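PDB 6EHI: nuclease NucT from Helicobacter pylori, which is a nuclease of the PLD-like family, built on a mixed beta sheet with helices on its faces and forming a two-chain assembly. Local coordinates for residues L9-Y14 against Y133-K138; S25-A30 against A110-K115; I36-F41 against I62-E67; K115-G120 against T142-K147. The protein carries 1 engineered substitution. All coordinates share one frame; numbering follows the deposited sequence.

Contact 1: L9-Y14 against Y133-K138; sequences LFVLPY and YEVLLK
Tyr133 carries CG beside its own backbone N (chi1 -64°); this sets CG, and the ring beyond it meets Pro13 and Tyr14 of the other segment. Pro13 CD lies over one face of that ring in a CH-pi contact, 3.9 Å from the Tyr133 ring centroid. Tyr14 OH comes in at the edge, in the ring plane, 3.5 Å from Tyr133 CE2. A cis peptide bond precedes Pro13, where the strand ends.

Behind this corner strands 9-12 and 134-138 run antiparallel at 164°. Phe10 N gives a short bond to Leu136 O (2.7 Å), and Leu136 N answers to Phe10 O. Leu12 N reaches Glu134 O at 2.8 Å; the return bond from Glu134 N to Leu12 O is longer, 3.2 Å, with the donor well above the carbonyl plane. Phe10 and Leu136 lie side by side, Phe10 CD1 to Leu136 CD2 3.9 Å, while on the other face Leu9 CD1 packs on Val135 CB at 4.1 Å.

Glu134 OE1 bonds to Ser121 OG and to Asn106 of the second subunit, and Leu137 packs on Leu137 of that subunit. Phe10 packs on helix 16-28, Phe129 of helix 126-130 touches Leu12 and Leu136, and strand 116-120 borders strand 134-139 in the sheet.

Contact 2: S25-A30 against A110-K115; sequences SGISSA and AIIDDK
Ile112 and Ala30 meet in a helix-on-sheet contact of the PLD-like alpha/beta fold, where the C-terminal end of helix 16-28 rests on the end of strand 108-112 and the turn that follows. That turn belongs to the hairpin leading into strand 116-120: Lys115 N bonds back to Ile112 O, and Asp113 has a positive phi (48°), in the manner of a type II' turn. In sequence Asp113 falls at the Asp position of the HKD signature of this family.

The packing centres on Ile112. Its CG1 stands beside the backbone N and its CG2 anti to that N (chi1 -53°), and both branches turn to the last turn of the helix. Gly26 O is pressed among them, 3.3 Å from Ile112 CG2 and 3.7 Å from Ile112 CG1. Ile112 CD1 continues toward Ile27, whose CG1 lies 4.3 Å from it, and Ile27 in turn packs on Ile46, Ile50 and Val53 of helix 44-54. On the other branch Ile112 CG2 touches Ala30 CB at 3.7 Å.

Asp113 carries its carboxylate past Ala30 to the chain leading into strand 33-38. Its OD1 accepts from the backbone N atoms of Glu32 and Ser33 and its OD2 from that of Arg31, so three bonds fix the group and tie the turn to the residues after the helix. At this junction Ala30 CB points toward the hairpin and sits 3.5 Å from Asp113 OD1.

Contact 3: I36-F41 against I62-E67; sequences IAIYSF and IIYDYE
Strands 33-38 and 59-65 are the two parallel strands of a beta-alpha-beta unit linked through helix 44-54; here their segments 36-38 and 62-65 run side by side at 9°. Ile36 O takes the N-H of Ile63 at 2.8 Å, and Ile63 O takes that of Ile38 at 2.8 Å. A looser bond, Asp65 N to Ile38 O at 3.2 Å, finishes the ladder.

On one face Ile62 CG2 sits against both Ile36 CG2 (3.9 Å) and Ile38 CG2. Ile38 CG2 also packs on Tyr64 CD2 (4.2 Å). Phe41 and Tyr64 keep their planes near parallel (12°) but slid apart, with Phe41 CD2 3.6 Å from Tyr64 OH, which bonds to Thr76 OG1.

Where the strands end, Tyr39 and Asp65 lie alongside each other. Tyr39 holds CG anti to its backbone N (chi1 175°), and its CE1 is 3.6 Å from Asp65 OD2. One water joins Tyr39 OH to that same Asp65 oxygen, to which it donates. Asp65 OD2 also accepts from Ser68 N, placing Asp65 at the N-cap position of the short, weakly bonded helix 66-69, at the end of a parallel strand pair characteristic of a beta-alpha-beta crossover.

Contact 4: K115-G120 against T142-K147; sequences KIVFLG and TETILK
Helix 142-158 packs across the sheet at strand 116-120, and its first turns meet the classic beta bulge at the start of that strand, where Lys115 and Ile116 both face Ile112. The axes of strand 116-120 and the helix segment 142-147 stand 76° apart and come within 8.2 Å.

Ile145 carries most of the contact from the helix. Its CG1, set beside the backbone N (chi1 -65°), lies 3.9 Å from Val117 CG1, the two side chains passing alongside and pointing opposite ways. From CG1 an extended second torsion (chi2 160°) sends Ile145 CD1 to the bulge, 3.5 Å from Ile116 N; its approach to Lys115 O, at 3.1 Å, is doubtfully short. The same Val117 methyl reaches Thr144 CG2 at 3.8 Å, the Val117 and Thr144 side chains standing roughly perpendicular. Thr144 OG1 bonds to Asp141 OD2, near the start of the helix.

Around this contact Val117 also touches Thr139 of the neighbouring strand, and Leu119 packs on Leu119 of the second subunit. A helix lying across a beta sheet and held by aliphatic branches is the layered alpha/beta packing of this PLD-like fold.

All four contacts reach one mixed sheet. Contacts 2 and 4 share Lys115 and have centres 10 Å apart; Ala110 O to Phe118 N (2.8 Å, a probable hydrogen bond) joins their strands. Their helices lie on opposite faces: Val117 meets helix 142-158, while its neighbour Phe118 meets helix 16-28. Contact 1 adjoins contact 4 through Leu137 N to Leu119 O, 2.8 Å, and both touch the second subunit. Contact 3 reaches contact 2 through Ala110 CB and Ile36 CG1, 4.2 Å apart, but does not touch contact 1. An acetate, probably from the crystallisation liquor, lies about 4 Å from the Leu136 side chain, and an acetate lies about 5 Å from that of Ile38.

Contact 1: L9-Y14 against Y133-K138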
loop_
_atom_site.group_PDB
_atom_site.type_symbol
_atom_site.label_atom_id
_atom_site.label_comp_id
_atom_site.label_asym_id
_atom_site.label_seq_id
_atom_site.Cartn_x
_atom_site.Cartn_y
_atom_site.Cartn_z
ATOM N N LEU A 9 10.890 5.542 5.651
ATOM C CA LEU A 9 9.668 4.838 6.093
ATOM C C LEU A 9 8.955 5.532 7.203
ATOM O O LEU A 9 9.527 5.864 8.269
ATOM C CB LEU A 9 9.992 3.412 6.508
ATOM C CG LEU A 9 8.867 2.525 7.071
ATOM C CD1 LEU A 9 7.837 2.219 5.962
ATOM C CD2 LEU A 9 9.513 1.289 7.619
ATOM N N PHE A 10 7.645 5.687 7.026
ATOM C CA PHE A 10 6.795 6.120 8.086
ATOM C C PHE A 10 5.802 5.016 8.444
ATOM O O PHE A 10 5.089 4.492 7.616
ATOM C CB PHE A 10 6.025 7.367 7.708
ATOM C CG PHE A 10 6.886 8.517 7.256
ATOM C CD1 PHE A 10 7.268 8.607 5.932
ATOM C CD2 PHE A 10 7.370 9.462 8.168
ATOM C CE1 PHE A 10 8.103 9.622 5.518
ATOM C CE2 PHE A 10 8.201 10.494 7.756
ATOM C CZ PHE A 10 8.555 10.554 6.430
ATOM N N VAL A 11 5.726 4.727 9.739
ATOM C CA VAL A 11 4.820 3.711 10.198
ATOM C C VAL A 11 3.704 4.438 10.945
ATOM O O VAL A 11 3.919 5.085 12.009
ATOM C CB VAL A 11 5.452 2.584 11.061
ATOM C CG1 VAL A 11 4.346 1.631 11.505
ATOM C CG2 VAL A 11 6.686 1.926 10.362
ATOM N N LEU A 12 2.503 4.299 10.429
ATOM C CA LEU A 12 1.334 4.932 10.992
ATOM C C LEU A 12 0.568 3.959 11.911
ATOM O O LEU A 12 0.617 2.764 11.693
ATOM C CB LEU A 12 0.423 5.438 9.855
ATOM C CG LEU A 12 0.947 6.604 9.055
ATOM C CD1 LEU A 12 1.981 6.080 8.042
ATOM C CD2 LEU A 12 -0.136 7.393 8.384
ATOM N N PRO A 13 -0.080 4.448 12.989
ATOM C CA PRO A 13 -0.312 5.852 13.308
ATOM C C PRO A 13 0.834 6.565 14.031
ATOM O O PRO A 13 0.801 7.769 14.201
ATOM C CB PRO A 13 -1.533 5.781 14.242
ATOM C CG PRO A 13 -1.334 4.474 14.959
ATOM C CD PRO A 13 -0.729 3.544 13.976
ATOM N N TYR A 14 1.811 5.802 14.504
ATOM C CA TYR A 14 2.907 6.381 15.305
ATOM C C TYR A 14 3.508 7.649 14.706
ATOM O O TYR A 14 3.719 8.642 15.407
ATOM C CB TYR A 14 4.009 5.365 15.520
ATOM C CG TYR A 14 3.462 4.019 15.993
ATOM C CD1 TYR A 14 2.920 3.833 17.288
ATOM C CD2 TYR A 14 3.386 2.956 15.124
ATOM C CE1 TYR A 14 2.394 2.594 17.666
ATOM C CE2 TYR A 14 2.872 1.743 15.514
ATOM C CZ TYR A 14 2.348 1.563 16.766
ATOM O OH TYR A 14 1.897 0.320 17.109
ATOM N N TYR A 133 -3.524 1.864 11.098
ATOM C CA TYR A 133 -2.128 1.375 10.892
ATOM C C TYR A 133 -1.907 1.418 9.365
ATOM O O TYR A 133 -2.699 0.907 8.572
ATOM C CB TYR A 133 -1.832 -0.008 11.490
ATOM C CG TYR A 133 -1.931 -0.053 12.990
ATOM C CD1 TYR A 133 -3.178 -0.205 13.627
ATOM C CD2 TYR A 133 -0.822 0.046 13.756
ATOM C CE1 TYR A 133 -3.244 -0.288 15.013
ATOM C CE2 TYR A 133 -0.920 0.059 15.117
ATOM C CZ TYR A 133 -2.114 -0.113 15.739
ATOM O OH TYR A 133 -2.209 -0.109 17.115
ATOM N N GLU A 134 -0.795 1.988 8.986
ATOM C CA GLU A 134 -0.460 2.086 7.566
ATOM C C GLU A 134 1.016 2.096 7.498
ATOM O O GLU A 134 1.715 2.355 8.511
ATOM C CB GLU A 134 -0.936 3.444 6.958
ATOM C CG GLU A 134 -2.405 3.697 7.101
ATOM C CD GLU A 134 -3.285 3.086 6.023
ATOM O OE1 GLU A 134 -2.863 2.244 5.194
ATOM O OE2 GLU A 134 -4.500 3.358 6.090
ATOM N N VAL A 135 1.522 1.993 6.303
ATOM C CA VAL A 135 2.886 2.379 6.028
ATOM C C VAL A 135 2.941 3.338 4.859
ATOM O O VAL A 135 2.231 3.158 3.808
ATOM C CB VAL A 135 3.863 1.219 5.855
ATOM C CG1 VAL A 135 4.035 0.437 7.145
ATOM C CG2 VAL A 135 3.464 0.303 4.716
ATOM N N LEU A 136 3.902 4.257 4.923
ATOM C CA LEU A 136 4.140 5.219 3.817
ATOM C C LEU A 136 5.644 5.249 3.592
ATOM O O LEU A 136 6.418 5.497 4.583
ATOM C CB LEU A 136 3.603 6.589 4.167
ATOM C CG LEU A 136 3.497 7.566 3.012
ATOM C CD1 LEU A 136 2.337 8.513 3.275
ATOM C CD2 LEU A 136 4.752 8.360 2.908
ATOM N N LEU A 137 6.088 4.950 2.391
ATOM C CA LEU A 137 7.518 4.972 2.034
ATOM C C LEU A 137 7.819 6.043 1.024
ATOM O O LEU A 137 7.157 6.138 -0.010
ATOM C CB LEU A 137 7.968 3.643 1.495
ATOM C CG LEU A 137 9.513 3.658 1.266
ATOM C CD1 LEU A 137 10.108 2.884 2.402
ATOM C CD2 LEU A 137 9.952 3.120 -0.033
ATOM N N LYS A 138 8.765 6.893 1.355
ATOM C CA LYS A 138 9.364 7.875 0.440
ATOM C C LYS A 138 10.719 7.397 -0.002
ATOM O O LYS A 138 11.507 6.909 0.844
ATOM C CB LYS A 138 9.545 9.185 1.160
ATOM C CG LYS A 138 10.105 10.327 0.344
ATOM C CD LYS A 138 10.199 11.588 1.232
ATOM C CE LYS A 138 11.016 12.675 0.563
ATOM N NZ LYS A 138 11.294 13.708 1.598
#

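Contact 2: S25-A30 against A110-K115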
loop_
_atom_site.group_PDB
_atom_site.type_symbol
_atom_site.label_atom_id
_atom_site.label_comp_id
_atom_site.label_asym_id
_atom_site.label_seq_id
_atom_site.Cartn_x
_atom_site.Cartn_y
_atom_site.Cartn_z
ATOM N N SER A 25 4.457 18.158 1.927
ATOM C CA SER A 25 5.642 18.904 1.533
ATOM C C SER A 25 6.232 18.466 0.173
ATOM O O SER A 25 6.636 19.284 -0.661
ATOM C CB SER A 25 6.673 18.869 2.639
ATOM O OG SER A 25 7.885 19.370 2.183
ATOM N N GLY A 26 6.233 17.167 -0.092
ATOM C CA GLY A 26 6.716 16.643 -1.352
ATOM C C GLY A 26 5.909 17.188 -2.516
ATOM O O GLY A 26 6.427 17.476 -3.575
ATOM N N ILE A 27 4.603 17.256 -2.356
ATOM C CA ILE A 27 3.707 17.749 -3.446
ATOM C C ILE A 27 3.896 19.266 -3.606
ATOM O O ILE A 27 4.018 19.743 -4.727
ATOM C CB ILE A 27 2.208 17.443 -3.142
ATOM C CG1 ILE A 27 1.951 15.951 -3.259
ATOM C CG2 ILE A 27 1.260 18.275 -3.991
ATOM C CD1 ILE A 27 0.611 15.599 -2.663
ATOM N N SER A 28 3.843 19.948 -2.475
ATOM C CA SER A 28 3.889 21.397 -2.370
ATOM C C SER A 28 5.127 21.984 -2.929
ATOM O O SER A 28 5.031 22.957 -3.673
ATOM C CB SER A 28 3.707 21.815 -0.957
ATOM O OG SER A 28 2.392 21.535 -0.673
ATOM N N SER A 29 6.272 21.349 -2.687
ATOM C CA SER A 29 7.517 21.871 -3.187
ATOM C C SER A 29 7.921 21.369 -4.595
ATOM O O SER A 29 9.036 21.620 -5.023
ATOM C CB SER A 29 8.617 21.630 -2.139
ATOM O OG SER A 29 8.239 22.243 -0.883
ATOM N N ALA A 30 7.097 20.587 -5.303
ATOM C CA ALA A 30 7.406 20.186 -6.672
ATOM C C ALA A 30 7.710 21.408 -7.545
ATOM O O ALA A 30 7.130 22.475 -7.407
ATOM C CB ALA A 30 6.308 19.373 -7.350
ATOM N N ALA A 110 2.581 8.620 -5.381
ATOM C CA ALA A 110 2.831 9.970 -5.882
ATOM C C ALA A 110 4.292 10.071 -6.412
ATOM O O ALA A 110 5.239 9.681 -5.700
ATOM C CB ALA A 110 2.609 10.995 -4.868
ATOM N N ILE A 111 4.440 10.470 -7.666
ATOM C CA ILE A 111 5.779 10.690 -8.251
ATOM C C ILE A 111 5.996 12.201 -8.394
ATOM O O ILE A 111 5.276 12.860 -9.133
ATOM C CB ILE A 111 5.899 10.050 -9.596
ATOM C CG1 ILE A 111 5.428 8.554 -9.611
ATOM C CG2 ILE A 111 7.358 10.117 -10.063
ATOM C CD1 ILE A 111 5.221 7.979 -10.963
ATOM N N ILE A 112 7.052 12.710 -7.808
ATOM C CA ILE A 112 7.282 14.135 -7.762
ATOM C C ILE A 112 8.507 14.440 -8.643
ATOM O O ILE A 112 9.604 13.931 -8.362
ATOM C CB ILE A 112 7.576 14.638 -6.325
ATOM C CG1 ILE A 112 6.512 14.217 -5.302
ATOM C CG2 ILE A 112 7.696 16.158 -6.304
ATOM C CD1 ILE A 112 5.083 14.470 -5.734
ATOM N N ASP A 113 8.329 15.296 -9.657
ATOM C CA ASP A 113 9.422 15.649 -10.576
ATOM C C ASP A 113 10.110 14.298 -11.041
ATOM O O ASP A 113 9.458 13.295 -11.399
ATOM C CB ASP A 113 10.376 16.617 -9.888
ATOM C CG ASP A 113 9.699 17.969 -9.384
ATOM O OD1 ASP A 113 8.581 18.365 -9.856
ATOM O OD2 ASP A 113 10.314 18.706 -8.568
ATOM N N ASP A 114 11.432 14.250 -11.050
ATOM C CA ASP A 114 12.087 12.896 -11.287
ATOM C C ASP A 114 12.786 12.516 -10.009
ATOM O O ASP A 114 13.816 11.828 -10.000
ATOM C CB ASP A 114 13.052 12.976 -12.481
ATOM C CG ASP A 114 14.016 14.221 -12.413
ATOM O OD1 ASP A 114 13.755 15.185 -11.632
ATOM O OD2 ASP A 114 15.036 14.227 -13.162
ATOM N N LYS A 115 12.294 13.043 -8.894
ATOM C CA LYS A 115 13.081 13.021 -7.702
ATOM C C LYS A 115 12.544 12.213 -6.593
ATOM O O LYS A 115 13.337 11.782 -5.752
ATOM C CB LYS A 115 13.310 14.438 -7.208
ATOM C CG LYS A 115 13.892 15.373 -8.266
ATOM C CD LYS A 115 15.176 14.848 -8.939
ATOM C CE LYS A 115 15.910 15.954 -9.718
ATOM N NZ LYS A 115 16.827 16.721 -8.829
#

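Contact 3: I36-F41 against I62-E67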
loop_
_atom_site.group_PDB
_atom_site.type_symbol
_atom_site.label_atom_id
_atom_site.label_comp_id
_atom_site.label_asym_id
_atom_site.label_seq_id
_atom_site.Cartn_x
_atom_site.Cartn_y
_atom_site.Cartn_z
ATOM N N ILE A 36 0.082 11.164 -9.899
ATOM C CA ILE A 36 -0.528 10.461 -8.758
ATOM C C ILE A 36 -1.438 9.390 -9.272
ATOM O O ILE A 36 -2.187 9.597 -10.254
ATOM C CB ILE A 36 -1.378 11.414 -7.902
ATOM C CG1 ILE A 36 -0.501 12.468 -7.255
ATOM C CG2 ILE A 36 -2.271 10.700 -6.864
ATOM C CD1 ILE A 36 -1.172 13.811 -6.869
ATOM N N ALA A 37 -1.362 8.195 -8.679
ATOM C CA ALA A 37 -2.397 7.165 -8.850
ATOM C C ALA A 37 -2.920 6.819 -7.493
ATOM O O ALA A 37 -2.105 6.482 -6.642
ATOM C CB ALA A 37 -1.807 5.977 -9.515
ATOM N N ILE A 38 -4.218 7.008 -7.249
ATOM C CA ILE A 38 -4.791 6.842 -5.920
ATOM C C ILE A 38 -6.101 6.161 -5.964
ATOM O O ILE A 38 -6.973 6.559 -6.702
ATOM C CB ILE A 38 -4.866 8.220 -5.242
ATOM C CG1 ILE A 38 -5.249 8.129 -3.754
ATOM C CG2 ILE A 38 -5.656 9.237 -6.056
ATOM C CD1 ILE A 38 -4.229 7.410 -2.912
ATOM N N TYR A 39 -6.280 5.150 -5.088
ATOM C CA TYR A 39 -7.519 4.423 -4.941
ATOM C C TYR A 39 -8.614 5.318 -4.385
ATOM O O TYR A 39 -9.646 5.551 -5.058
ATOM C CB TYR A 39 -7.338 3.146 -4.030
ATOM C CG TYR A 39 -8.632 2.467 -3.787
ATOM C CD1 TYR A 39 -9.187 1.625 -4.769
ATOM C CD2 TYR A 39 -9.378 2.723 -2.608
ATOM C CE1 TYR A 39 -10.409 1.036 -4.579
ATOM C CE2 TYR A 39 -10.619 2.155 -2.440
ATOM C CZ TYR A 39 -11.129 1.333 -3.482
ATOM O OH TYR A 39 -12.346 0.670 -3.354
ATOM N N SER A 40 -8.422 5.842 -3.143
ATOM C CA SER A 40 -9.395 6.733 -2.523
ATOM C C SER A 40 -8.661 7.994 -2.079
ATOM O O SER A 40 -7.601 7.899 -1.471
ATOM C CB SER A 40 -10.081 6.058 -1.313
ATOM O OG SER A 40 -10.706 6.996 -0.447
ATOM N N PHE A 41 -9.245 9.164 -2.361
ATOM C CA PHE A 41 -8.614 10.414 -2.106
ATOM C C PHE A 41 -9.736 11.397 -1.707
ATOM O O PHE A 41 -10.424 11.976 -2.533
ATOM C CB PHE A 41 -7.830 10.855 -3.337
ATOM C CG PHE A 41 -7.162 12.177 -3.258
ATOM C CD1 PHE A 41 -7.097 12.949 -2.069
ATOM C CD2 PHE A 41 -6.674 12.744 -4.415
ATOM C CE1 PHE A 41 -6.498 14.197 -2.043
ATOM C CE2 PHE A 41 -6.082 14.016 -4.439
ATOM C CZ PHE A 41 -5.915 14.731 -3.219
ATOM N N ILE A 62 -3.659 12.994 -12.078
ATOM C CA ILE A 62 -4.204 12.133 -11.013
ATOM C C ILE A 62 -5.054 11.068 -11.622
ATOM O O ILE A 62 -6.022 11.413 -12.279
ATOM C CB ILE A 62 -5.045 12.980 -10.059
ATOM C CG1 ILE A 62 -4.295 14.263 -9.687
ATOM C CG2 ILE A 62 -5.385 12.166 -8.790
ATOM C CD1 ILE A 62 -5.054 15.140 -8.729
ATOM N N ILE A 63 -4.668 9.793 -11.514
ATOM C CA ILE A 63 -5.494 8.612 -11.880
ATOM C C ILE A 63 -6.217 8.136 -10.621
ATOM O O ILE A 63 -5.540 7.787 -9.635
ATOM C CB ILE A 63 -4.630 7.464 -12.457
ATOM C CG1 ILE A 63 -3.727 7.989 -13.589
ATOM C CG2 ILE A 63 -5.515 6.306 -12.782
ATOM C CD1 ILE A 63 -2.712 7.007 -14.177
ATOM N N TYR A 64 -7.556 8.229 -10.577
ATOM C CA TYR A 64 -8.385 7.702 -9.490
ATOM C C TYR A 64 -8.975 6.336 -9.805
ATOM O O TYR A 64 -9.400 6.056 -10.992
ATOM C CB TYR A 64 -9.521 8.638 -9.284
ATOM C CG TYR A 64 -9.304 10.032 -8.747
ATOM C CD1 TYR A 64 -8.792 11.102 -9.563
ATOM C CD2 TYR A 64 -9.520 10.310 -7.377
ATOM C CE1 TYR A 64 -8.651 12.381 -9.068
ATOM C CE2 TYR A 64 -9.339 11.579 -6.883
ATOM C CZ TYR A 64 -8.906 12.613 -7.714
ATOM O OH TYR A 64 -8.695 13.882 -7.220
ATOM N N ASP A 65 -9.153 5.457 -8.823
ATOM C CA ASP A 65 -9.983 4.252 -9.059
ATOM C C ASP A 65 -11.406 4.610 -9.610
ATOM O O ASP A 65 -12.076 5.521 -9.076
ATOM C CB ASP A 65 -10.107 3.379 -7.811
ATOM C CG ASP A 65 -11.083 2.229 -7.964
ATOM O OD1 ASP A 65 -10.698 1.276 -8.615
ATOM O OD2 ASP A 65 -12.246 2.279 -7.418
ATOM N N TYR A 66 -11.824 3.866 -10.632
ATOM C CA TYR A 66 -13.087 4.173 -11.325
ATOM C C TYR A 66 -14.287 3.964 -10.400
ATOM O O TYR A 66 -15.032 4.891 -10.120
ATOM C CB TYR A 66 -13.206 3.282 -12.619
ATOM C CG TYR A 66 -14.496 3.559 -13.350
ATOM C CD1 TYR A 66 -15.700 3.011 -12.916
ATOM C CD2 TYR A 66 -14.514 4.484 -14.369
ATOM C CE1 TYR A 66 -16.876 3.343 -13.573
ATOM C CE2 TYR A 66 -15.673 4.807 -15.031
ATOM C CZ TYR A 66 -16.842 4.264 -14.601
ATOM O OH TYR A 66 -18.013 4.603 -15.254
ATOM N N GLU A 67 -14.450 2.805 -9.832
ATOM C CA GLU A 67 -15.685 2.589 -8.988
ATOM C C GLU A 67 -15.739 3.520 -7.763
ATOM O O GLU A 67 -16.788 4.000 -7.371
ATOM C CB GLU A 67 -15.801 1.165 -8.556
ATOM C CG GLU A 67 -16.105 0.178 -9.674
ATOM C CD GLU A 67 -17.424 0.443 -10.433
ATOM O OE1 GLU A 67 -18.377 0.978 -9.815
ATOM O OE2 GLU A 67 -17.493 0.130 -11.677
HETATM O O HOH W 1 -13.659 0.517 -5.791
#

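Contact 4: K115-G120 against T142-K147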
loop_
_atom_site.group_PDB
_atom_site.type_symbol
_atom_site.label_atom_id
_atom_site.label_comp_id
_atom_site.label_asym_id
_atom_site.label_seq_id
_atom_site.Cartn_x
_atom_site.Cartn_y
_atom_site.Cartn_z
ATOM N N LYS A 115 12.294 13.043 -8.894
ATOM C CA LYS A 115 13.081 13.021 -7.702
ATOM C C LYS A 115 12.544 12.213 -6.593
ATOM O O LYS A 115 13.337 11.782 -5.752
ATOM C CB LYS A 115 13.310 14.438 -7.208
ATOM C CG LYS A 115 13.892 15.373 -8.266
ATOM C CD LYS A 115 15.176 14.848 -8.939
ATOM C CE LYS A 115 15.910 15.954 -9.718
ATOM N NZ LYS A 115 16.827 16.721 -8.829
ATOM N N ILE A 116 11.225 12.060 -6.475
ATOM C CA ILE A 116 10.703 11.364 -5.290
ATOM C C ILE A 116 9.535 10.472 -5.705
ATOM O O ILE A 116 8.797 10.803 -6.599
ATOM C CB ILE A 116 10.091 12.316 -4.186
ATOM C CG1 ILE A 116 11.042 13.457 -3.807
ATOM C CG2 ILE A 116 9.693 11.532 -2.953
ATOM C CD1 ILE A 116 10.257 14.609 -3.104
ATOM N N VAL A 117 9.476 9.267 -5.125
ATOM C CA VAL A 117 8.241 8.483 -5.187
ATOM C C VAL A 117 7.795 8.117 -3.781
ATOM O O VAL A 117 8.594 7.814 -2.894
ATOM C CB VAL A 117 8.308 7.301 -6.114
ATOM C CG1 VAL A 117 9.404 6.353 -5.706
ATOM C CG2 VAL A 117 6.931 6.634 -6.132
ATOM N N PHE A 118 6.475 8.296 -3.559
ATOM C CA PHE A 118 5.757 7.917 -2.328
ATOM C C PHE A 118 4.886 6.778 -2.635
ATOM O O PHE A 118 4.140 6.740 -3.635
ATOM C CB PHE A 118 4.841 9.064 -1.797
ATOM C CG PHE A 118 5.587 10.297 -1.367
ATOM C CD1 PHE A 118 5.897 11.332 -2.243
ATOM C CD2 PHE A 118 5.890 10.491 -0.022
ATOM C CE1 PHE A 118 6.506 12.453 -1.785
ATOM C CE2 PHE A 118 6.560 11.626 0.436
ATOM C CZ PHE A 118 6.872 12.594 -0.448
ATOM N N LEU A 119 5.066 5.706 -1.893
ATOM C CA LEU A 119 4.167 4.577 -2.039
ATOM C C LEU A 119 3.877 3.885 -0.716
ATOM O O LEU A 119 4.413 4.253 0.267
ATOM C CB LEU A 119 4.695 3.574 -3.105
ATOM C CG LEU A 119 6.035 2.888 -2.839
ATOM C CD1 LEU A 119 5.935 1.725 -1.851
ATOM C CD2 LEU A 119 6.605 2.333 -4.087
ATOM N N GLY A 120 3.003 2.886 -0.667
ATOM C CA GLY A 120 2.626 2.318 0.631
ATOM C C GLY A 120 1.137 1.971 0.662
ATOM O O GLY A 120 0.520 1.709 -0.392
ATOM N N THR A 142 16.544 6.201 -8.023
ATOM C CA THR A 142 16.211 6.679 -9.354
ATOM C C THR A 142 15.681 5.501 -10.217
ATOM O O THR A 142 14.831 5.724 -11.023
ATOM C CB THR A 142 17.437 7.394 -10.022
ATOM O OG1 THR A 142 18.503 6.466 -10.170
ATOM C CG2 THR A 142 17.934 8.534 -9.184
ATOM N N GLU A 143 16.148 4.266 -10.002
ATOM C CA GLU A 143 15.614 3.129 -10.714
ATOM C C GLU A 143 14.147 2.951 -10.404
ATOM O O GLU A 143 13.339 2.719 -11.337
ATOM C CB GLU A 143 16.406 1.806 -10.462
ATOM C CG GLU A 143 16.008 0.726 -11.455
ATOM C CD GLU A 143 16.763 -0.574 -11.308
ATOM O OE1 GLU A 143 17.658 -0.619 -10.423
ATOM O OE2 GLU A 143 16.398 -1.545 -12.044
ATOM N N THR A 144 13.786 3.052 -9.115
ATOM C CA THR A 144 12.332 2.971 -8.721
ATOM C C THR A 144 11.521 4.109 -9.341
ATOM O O THR A 144 10.420 3.863 -9.849
ATOM C CB THR A 144 12.259 3.071 -7.222
ATOM O OG1 THR A 144 13.015 2.037 -6.667
ATOM C CG2 THR A 144 10.836 2.921 -6.636
ATOM N N ILE A 145 12.042 5.327 -9.279
ATOM C CA ILE A 145 11.357 6.478 -9.872
ATOM C C ILE A 145 11.155 6.277 -11.362
ATOM O O ILE A 145 10.046 6.475 -11.870
ATOM C CB ILE A 145 12.020 7.856 -9.556
ATOM C CG1 ILE A 145 11.937 8.155 -8.066
ATOM C CG2 ILE A 145 11.361 8.989 -10.371
ATOM C CD1 ILE A 145 12.907 9.183 -7.456
ATOM N N LEU A 146 12.198 5.897 -12.119
ATOM C CA LEU A 146 12.061 5.693 -13.595
ATOM C C LEU A 146 11.061 4.606 -13.910
ATOM O O LEU A 146 10.272 4.688 -14.851
ATOM C CB LEU A 146 13.408 5.369 -14.273
ATOM C CG LEU A 146 14.420 6.482 -14.170
ATOM C CD1 LEU A 146 15.792 5.961 -14.605
ATOM C CD2 LEU A 146 14.020 7.700 -15.000
ATOM N N LYS A 147 11.093 3.511 -13.162
ATOM C CA LYS A 147 10.162 2.500 -13.437
ATOM C C LYS A 147 8.696 2.998 -13.106
ATOM O O LYS A 147 7.782 2.758 -13.926
ATOM C CB LYS A 147 10.460 1.246 -12.614
ATOM C CG LYS A 147 9.316 0.228 -12.572
ATOM C CD LYS A 147 9.661 -1.101 -11.937
ATOM C CE LYS A 147 10.376 -2.053 -12.868
ATOM N NZ LYS A 147 10.437 -3.444 -12.307
#